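Local coordinates for protein glycerol kinase, putative (Plasmodium falciparum, PDB 2W40) that probably catalyses the ATP-dependent phosphorylation of glycerol to sn-glycerol 3-phosphate, as an FGGY-family kinase of the sugar kinase/Hsp70/actin superfamily, at residues Trp91-Gly96 and Thr161-Asn166; Ile167-Ile172 and Cys180-Thr185. All coordinates share one frame; numbering follows the deposited sequence.

Contact 1 of 2, residues Trp91-Gly96 and Thr161-Asn166. With EDO (1,2-ethanediol), chain B.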
loop_
_atom_site.group_PDB
_atom_site.type_symbol
_atom_site.label_atom_id
_atom_site.label_comp_id
_atom_site.label_asym_id
_atom_site.label_seq_id
_atom_site.Cartn_x
_atom_site.Cartn_y
_atom_site.Cartn_z
ATOM N N TRP C 91 19.874 -13.314 -29.783
ATOM C CA TRP C 91 20.611 -14.556 -29.637
ATOM C C TRP C 91 21.621 -14.774 -30.768
ATOM O O TRP C 91 21.609 -14.103 -31.757
ATOM C CB TRP C 91 19.705 -15.785 -29.565
ATOM C CG TRP C 91 18.789 -16.093 -30.723
ATOM C CD1 TRP C 91 19.016 -16.972 -31.742
ATOM C CD2 TRP C 91 17.417 -15.610 -30.932
ATOM N NE1 TRP C 91 17.956 -17.031 -32.588
ATOM C CE2 TRP C 91 16.934 -16.236 -32.119
ATOM C CE3 TRP C 91 16.602 -14.695 -30.276
ATOM C CZ2 TRP C 91 15.631 -16.018 -32.591
ATOM C CZ3 TRP C 91 15.291 -14.479 -30.751
ATOM C CH2 TRP C 91 14.817 -15.135 -31.887
ATOM N N ASP C 92 22.542 -15.712 -30.537
ATOM C CA ASP C 92 23.528 -16.118 -31.512
ATOM C C ASP C 92 22.837 -16.985 -32.602
ATOM O O ASP C 92 22.211 -17.997 -32.272
ATOM C CB ASP C 92 24.648 -16.953 -30.876
ATOM C CG ASP C 92 25.648 -17.427 -31.910
ATOM O OD1 ASP C 92 26.226 -16.599 -32.598
ATOM O OD2 ASP C 92 25.898 -18.627 -31.946
ATOM N N ARG C 93 22.979 -16.627 -33.868
ATOM C CA ARG C 93 22.354 -17.352 -34.964
ATOM C C ARG C 93 22.761 -18.822 -35.073
ATOM O O ARG C 93 21.948 -19.734 -35.233
ATOM C CB ARG C 93 22.705 -16.617 -36.243
ATOM C CG ARG C 93 22.166 -17.234 -37.525
ATOM C CD ARG C 93 22.197 -16.260 -38.682
ATOM N NE ARG C 93 23.478 -15.577 -38.838
ATOM C CZ ARG C 93 24.579 -16.151 -39.277
ATOM N NH1 ARG C 93 24.593 -17.451 -39.596
ATOM N NH2 ARG C 93 25.669 -15.449 -39.366
ATOM N N ILE C 94 24.055 -19.050 -34.995
ATOM C CA ILE C 94 24.593 -20.392 -35.291
ATOM C C ILE C 94 24.333 -21.364 -34.159
ATOM O O ILE C 94 23.884 -22.494 -34.425
ATOM C CB ILE C 94 26.060 -20.360 -35.626
ATOM C CG1 ILE C 94 26.283 -19.645 -36.934
ATOM C CG2 ILE C 94 26.602 -21.847 -35.686
ATOM C CD1 ILE C 94 25.619 -20.246 -38.140
ATOM N N THR C 95 24.552 -20.959 -32.903
ATOM C CA THR C 95 24.282 -21.823 -31.750
ATOM C C THR C 95 22.855 -21.739 -31.103
ATOM O O THR C 95 22.441 -22.655 -30.398
ATOM C CB THR C 95 25.274 -21.515 -30.607
ATOM O OG1 THR C 95 25.031 -20.206 -30.078
ATOM C CG2 THR C 95 26.766 -21.649 -31.105
ATOM N N GLY C 96 22.136 -20.652 -31.351
ATOM C CA GLY C 96 20.909 -20.373 -30.695
ATOM C C GLY C 96 20.983 -19.847 -29.255
ATOM O O GLY C 96 19.936 -19.622 -28.629
ATOM N N THR C 161 25.836 -11.888 -36.971
ATOM C CA THR C 161 25.806 -13.213 -36.316
ATOM C C THR C 161 24.786 -13.327 -35.152
ATOM O O THR C 161 24.686 -14.385 -34.467
ATOM C CB THR C 161 27.231 -13.601 -35.806
ATOM O OG1 THR C 161 27.702 -12.697 -34.799
ATOM C CG2 THR C 161 28.235 -13.581 -37.027
ATOM N N ALA C 162 24.040 -12.256 -34.935
ATOM C CA ALA C 162 22.937 -12.244 -33.974
ATOM C C ALA C 162 21.590 -12.315 -34.736
ATOM O O ALA C 162 21.500 -11.936 -35.897
ATOM C CB ALA C 162 22.955 -10.977 -33.080
ATOM N N VAL C 163 20.549 -12.757 -34.015
ATOM C CA VAL C 163 19.141 -12.647 -34.429
ATOM C C VAL C 163 18.481 -11.796 -33.332
ATOM O O VAL C 163 18.676 -12.080 -32.085
ATOM C CB VAL C 163 18.495 -14.045 -34.540
ATOM C CG1 VAL C 163 17.018 -13.907 -34.933
ATOM C CG2 VAL C 163 19.168 -14.912 -35.539
ATOM N N ILE C 164 17.661 -10.801 -33.763
ATOM C CA ILE C 164 16.837 -10.032 -32.823
ATOM C C ILE C 164 15.404 -10.548 -33.067
ATOM O O ILE C 164 14.879 -10.448 -34.165
ATOM C CB ILE C 164 16.843 -8.511 -33.127
ATOM C CG1 ILE C 164 18.321 -8.013 -33.131
ATOM C CG2 ILE C 164 15.978 -7.735 -32.154
ATOM C CD1 ILE C 164 18.414 -6.522 -33.407
ATOM N N GLY C 165 14.792 -11.044 -32.024
ATOM C CA GLY C 165 13.447 -11.591 -32.165
ATOM C C GLY C 165 12.500 -11.396 -31.011
ATOM O O GLY C 165 12.895 -11.400 -29.839
ATOM N N ASN C 166 11.227 -11.251 -31.367
ATOM C CA ASN C 166 10.214 -11.388 -30.388
ATOM C C ASN C 166 9.987 -12.870 -29.981
ATOM O O ASN C 166 10.592 -13.744 -30.524
ATOM C CB ASN C 166 8.944 -10.731 -30.825
ATOM C CG ASN C 166 9.016 -9.171 -31.004
ATOM O OD1 ASN C 166 8.519 -8.671 -32.041
ATOM N ND2 ASN C 166 9.601 -8.413 -30.051
HETATM C C1 EDO B . 12.050 -7.512 -33.020
HETATM O O1 EDO B . 12.620 -8.206 -31.919
HETATM C C2 EDO B . 12.774 -7.723 -34.328
HETATM O O2 EDO B . 12.568 -9.061 -34.821
HETATM O O HOH W 1 21.551 -13.139 -38.320
#
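A two-stranded antiparallel ribbon in the N-terminal half of this FGGY kinase brings the end of strand 88-92 against strand 162-166. Trp91 and Val163 form a hydrogen-bonded pair near its end: Trp91 N donates to Val163 O at 2.9 Å and Val163 N to Trp91 O at 2.8 Å, both nearly straight and lying in the carbonyl planes. One step on, Asp92 and Ala162 make a non-hydrogen-bonded pair, and there the chain turns off into a helical bend, where Arg93 N still reaches Thr161 O at 2.9 Å. That last bond is almost linear at the hydrogen (176°), although its donor stands above the carbonyl plane.

The indole of Trp91 takes the crowded first torsion, with CG between the backbone N and the carbonyl carbon (chi1 60°), and so lies across Val163. Val163 CB sits over the five-membered ring, 3.8 Å from its centroid, in a CH-pi contact, while CG1 presses on the benzo part, 3.4 Å from Trp91 CZ2. The far rim of the indole runs on to the backbone of Gly165, which leaves room for it by having no side chain. The same indole meets Trp170 and Phe173 edge-to-face.

Beyond the ribbon the bend is an Asx motif: Asp92 OD2 accepts from Thr95 N at 2.9 Å, above the carboxylate plane, and from Thr95 OG1 through its anti lone pair. Asp92 OD1 is salt-bridged to Lys156 on helix 151-158. Arg93, bent at chi3 (49°), carries its guanidinium across Thr161 CA and CG2; NH2 bonds to Gly160 O, and a water accepts weakly from NE while donating to Ala162 O at 2.7 Å. On the other strand, 1,2-ethanediol, probably from the crystallisation liquor, donates through O2 to Ile164 O.

Contact 2 of 2, residues Ile167-Ile172 and Cys180-Thr185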
loop_
_atom_site.group_PDB
_atom_site.type_symbol
_atom_site.label_atom_id
_atom_site.label_comp_id
_atom_site.label_asym_id
_atom_site.label_seq_id
_atom_site.Cartn_x
_atom_site.Cartn_y
_atom_site.Cartn_z
ATOM N N ILE C 167 9.066 -13.149 -29.072
ATOM C CA ILE C 167 8.938 -14.490 -28.527
ATOM C C ILE C 167 8.490 -15.495 -29.623
ATOM O O ILE C 167 8.903 -16.612 -29.664
ATOM C CB ILE C 167 7.973 -14.496 -27.336
ATOM C CG1 ILE C 167 8.606 -13.798 -26.121
ATOM C CG2 ILE C 167 7.424 -15.935 -26.998
ATOM C CD1 ILE C 167 9.640 -14.671 -25.417
ATOM N N ASN C 168 7.649 -15.011 -30.549
ATOM C CA ASN C 168 7.254 -15.858 -31.647
ATOM C C ASN C 168 8.400 -16.344 -32.483
ATOM O O ASN C 168 8.507 -17.536 -32.784
ATOM C CB ASN C 168 6.269 -15.192 -32.578
ATOM C CG ASN C 168 6.765 -13.911 -33.178
ATOM O OD1 ASN C 168 7.302 -13.048 -32.445
ATOM N ND2 ASN C 168 6.490 -13.704 -34.468
ATOM N N THR C 169 9.313 -15.394 -32.823
ATOM C CA THR C 169 10.537 -15.692 -33.550
ATOM C C THR C 169 11.424 -16.702 -32.806
ATOM O O THR C 169 12.005 -17.652 -33.413
ATOM C CB THR C 169 11.273 -14.401 -33.883
ATOM O OG1 THR C 169 10.379 -13.531 -34.554
ATOM C CG2 THR C 169 12.525 -14.696 -34.805
ATOM N N TRP C 170 11.525 -16.512 -31.486
ATOM C CA TRP C 170 12.315 -17.370 -30.625
ATOM C C TRP C 170 11.727 -18.852 -30.684
ATOM O O TRP C 170 12.472 -19.840 -30.843
ATOM C CB TRP C 170 12.323 -16.791 -29.226
ATOM C CG TRP C 170 13.005 -17.585 -28.162
ATOM C CD1 TRP C 170 12.415 -18.110 -27.033
ATOM C CD2 TRP C 170 14.395 -17.999 -28.114
ATOM N NE1 TRP C 170 13.363 -18.787 -26.264
ATOM C CE2 TRP C 170 14.568 -18.768 -26.910
ATOM C CE3 TRP C 170 15.480 -17.817 -28.984
ATOM C CZ2 TRP C 170 15.808 -19.294 -26.515
ATOM C CZ3 TRP C 170 16.704 -18.333 -28.615
ATOM C CH2 TRP C 170 16.879 -19.070 -27.383
ATOM N N LEU C 171 10.444 -18.972 -30.488
ATOM C CA LEU C 171 9.818 -20.285 -30.485
ATOM C C LEU C 171 9.999 -20.984 -31.823
ATOM O O LEU C 171 10.330 -22.151 -31.890
ATOM C CB LEU C 171 8.340 -20.136 -30.091
ATOM C CG LEU C 171 7.944 -20.186 -28.651
ATOM C CD1 LEU C 171 8.876 -19.483 -27.678
ATOM C CD2 LEU C 171 6.443 -19.939 -28.414
ATOM N N ILE C 172 9.760 -20.285 -32.922
ATOM C CA ILE C 172 9.834 -20.891 -34.248
ATOM C C ILE C 172 11.294 -21.274 -34.556
ATOM O O ILE C 172 11.572 -22.393 -35.022
ATOM C CB ILE C 172 9.264 -19.890 -35.342
ATOM C CG1 ILE C 172 7.705 -19.664 -35.161
ATOM C CG2 ILE C 172 9.702 -20.363 -36.752
ATOM C CD1 ILE C 172 7.206 -18.479 -36.071
ATOM N N CYS C 180 13.985 -18.158 -39.184
ATOM C CA CYS C 180 13.914 -16.836 -38.609
ATOM C C CYS C 180 12.769 -16.082 -39.302
ATOM O O CYS C 180 12.897 -15.484 -40.433
ATOM C CB CYS C 180 15.237 -16.085 -38.867
ATOM S SG CYS C 180 16.661 -16.709 -37.905
ATOM N N TYR C 181 11.645 -16.095 -38.580
ATOM C CA TYR C 181 10.443 -15.495 -39.054
ATOM C C TYR C 181 9.757 -14.721 -37.968
ATOM O O TYR C 181 9.822 -15.041 -36.813
ATOM C CB TYR C 181 9.419 -16.558 -39.536
ATOM C CG TYR C 181 9.808 -17.335 -40.745
ATOM C CD1 TYR C 181 10.109 -16.714 -41.902
ATOM C CD2 TYR C 181 9.700 -18.706 -40.758
ATOM C CE1 TYR C 181 10.388 -17.415 -43.057
ATOM C CE2 TYR C 181 9.983 -19.436 -41.908
ATOM C CZ TYR C 181 10.331 -18.775 -43.061
ATOM O OH TYR C 181 10.569 -19.467 -44.219
ATOM N N THR C 182 8.998 -13.746 -38.420
ATOM C CA THR C 182 7.982 -13.108 -37.610
ATOM C C THR C 182 6.729 -12.941 -38.474
ATOM O O THR C 182 6.672 -13.393 -39.602
ATOM C CB THR C 182 8.424 -11.719 -37.000
ATOM O OG1 THR C 182 7.514 -11.348 -35.942
ATOM C CG2 THR C 182 8.611 -10.633 -38.068
ATOM N N ASP C 183 5.734 -12.381 -37.849
ATOM C CA ASP C 183 4.468 -12.056 -38.532
ATOM C C ASP C 183 4.175 -10.585 -38.418
ATOM O O ASP C 183 4.750 -9.857 -37.577
ATOM C CB ASP C 183 3.325 -12.883 -38.004
ATOM C CG ASP C 183 2.890 -12.410 -36.658
ATOM O OD1 ASP C 183 3.457 -12.884 -35.648
ATOM O OD2 ASP C 183 2.047 -11.489 -36.583
ATOM N N VAL C 184 3.351 -10.085 -39.331
ATOM C CA VAL C 184 3.079 -8.647 -39.386
ATOM C C VAL C 184 2.543 -8.020 -38.080
ATOM O O VAL C 184 2.825 -6.853 -37.765
ATOM C CB VAL C 184 2.038 -8.328 -40.487
ATOM C CG1 VAL C 184 2.543 -8.509 -41.914
ATOM C CG2 VAL C 184 0.764 -9.117 -40.280
ATOM N N THR C 185 1.799 -8.754 -37.280
ATOM C CA THR C 185 1.314 -8.243 -35.989
ATOM C C THR C 185 2.438 -8.046 -34.947
ATOM O O THR C 185 2.559 -6.944 -34.384
ATOM C CB THR C 185 0.133 -9.020 -35.399
ATOM O OG1 THR C 185 0.550 -10.335 -34.950
ATOM C CG2 THR C 185 -1.002 -9.097 -36.448
HETATM O O HOH W 2 11.805 -17.741 -36.215
#
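The 167-172 part of helix 167-176 packs on strand 181-183 at an axis separation of 7.2 Å, running roughly antiparallel to it (141°), and two polar side chains of its first turn grip the strand. Thr169 OG1, beside its own backbone N, donates to Tyr181 O at 2.8 Å from above the carbonyl plane. Asn168, in the crowded first torsion (chi1 58°), extends ND2 to Thr182 OG1; this 3.0 Å bond is nearly straight (166°) and lies in the amide plane. Asp183 OD1 lies 3.4 Å from Asn168 ND2 but too far off line for a hydrogen bond; this oxygen instead accepts from Asn186 ND2. A water accepts from Tyr181 N at 2.9 Å and lies 2.8 Å from Thr169 O, to which it can donate, though other acceptors compete for its protons. One turn further along the helix the contact is apolar, with Ile172 CG2 at the edge of the Tyr181 ring.

Thr182 spends its backbone bonds on Glu218 and Lys220 of strand 218-220 and meets the helix through OG1. Where the strand ends, Asp183 OD2 receives Thr185 OG1 on its syn lone pair at a very short 2.5 Å and, weakly, Thr185 N: an Asp N-cap opening helix 184-187.

Contact 1 runs directly into contact 2, because strand 162-166 is followed at once by helix 167-176, with Asn166 at the N-cap position between them. The two centres are 12 Å apart, and the indole of Trp91 bridges them: its CD2 lies 3.5 Å from Trp170 CE3, and its CH2 lies 3.7 Å from Thr169 CG2. Gly96 O packs against Trp170 CH2 at 3.3 Å, and Val163 CG2 also touches Cys180 SG at 3.9 Å. Both contacts belong to the N-terminal FGGY half and lie away from the ADP-binding residues, while bound glycerol is about 10 Å from the side chain of Asn168 and about 14 Å from that of Ala162.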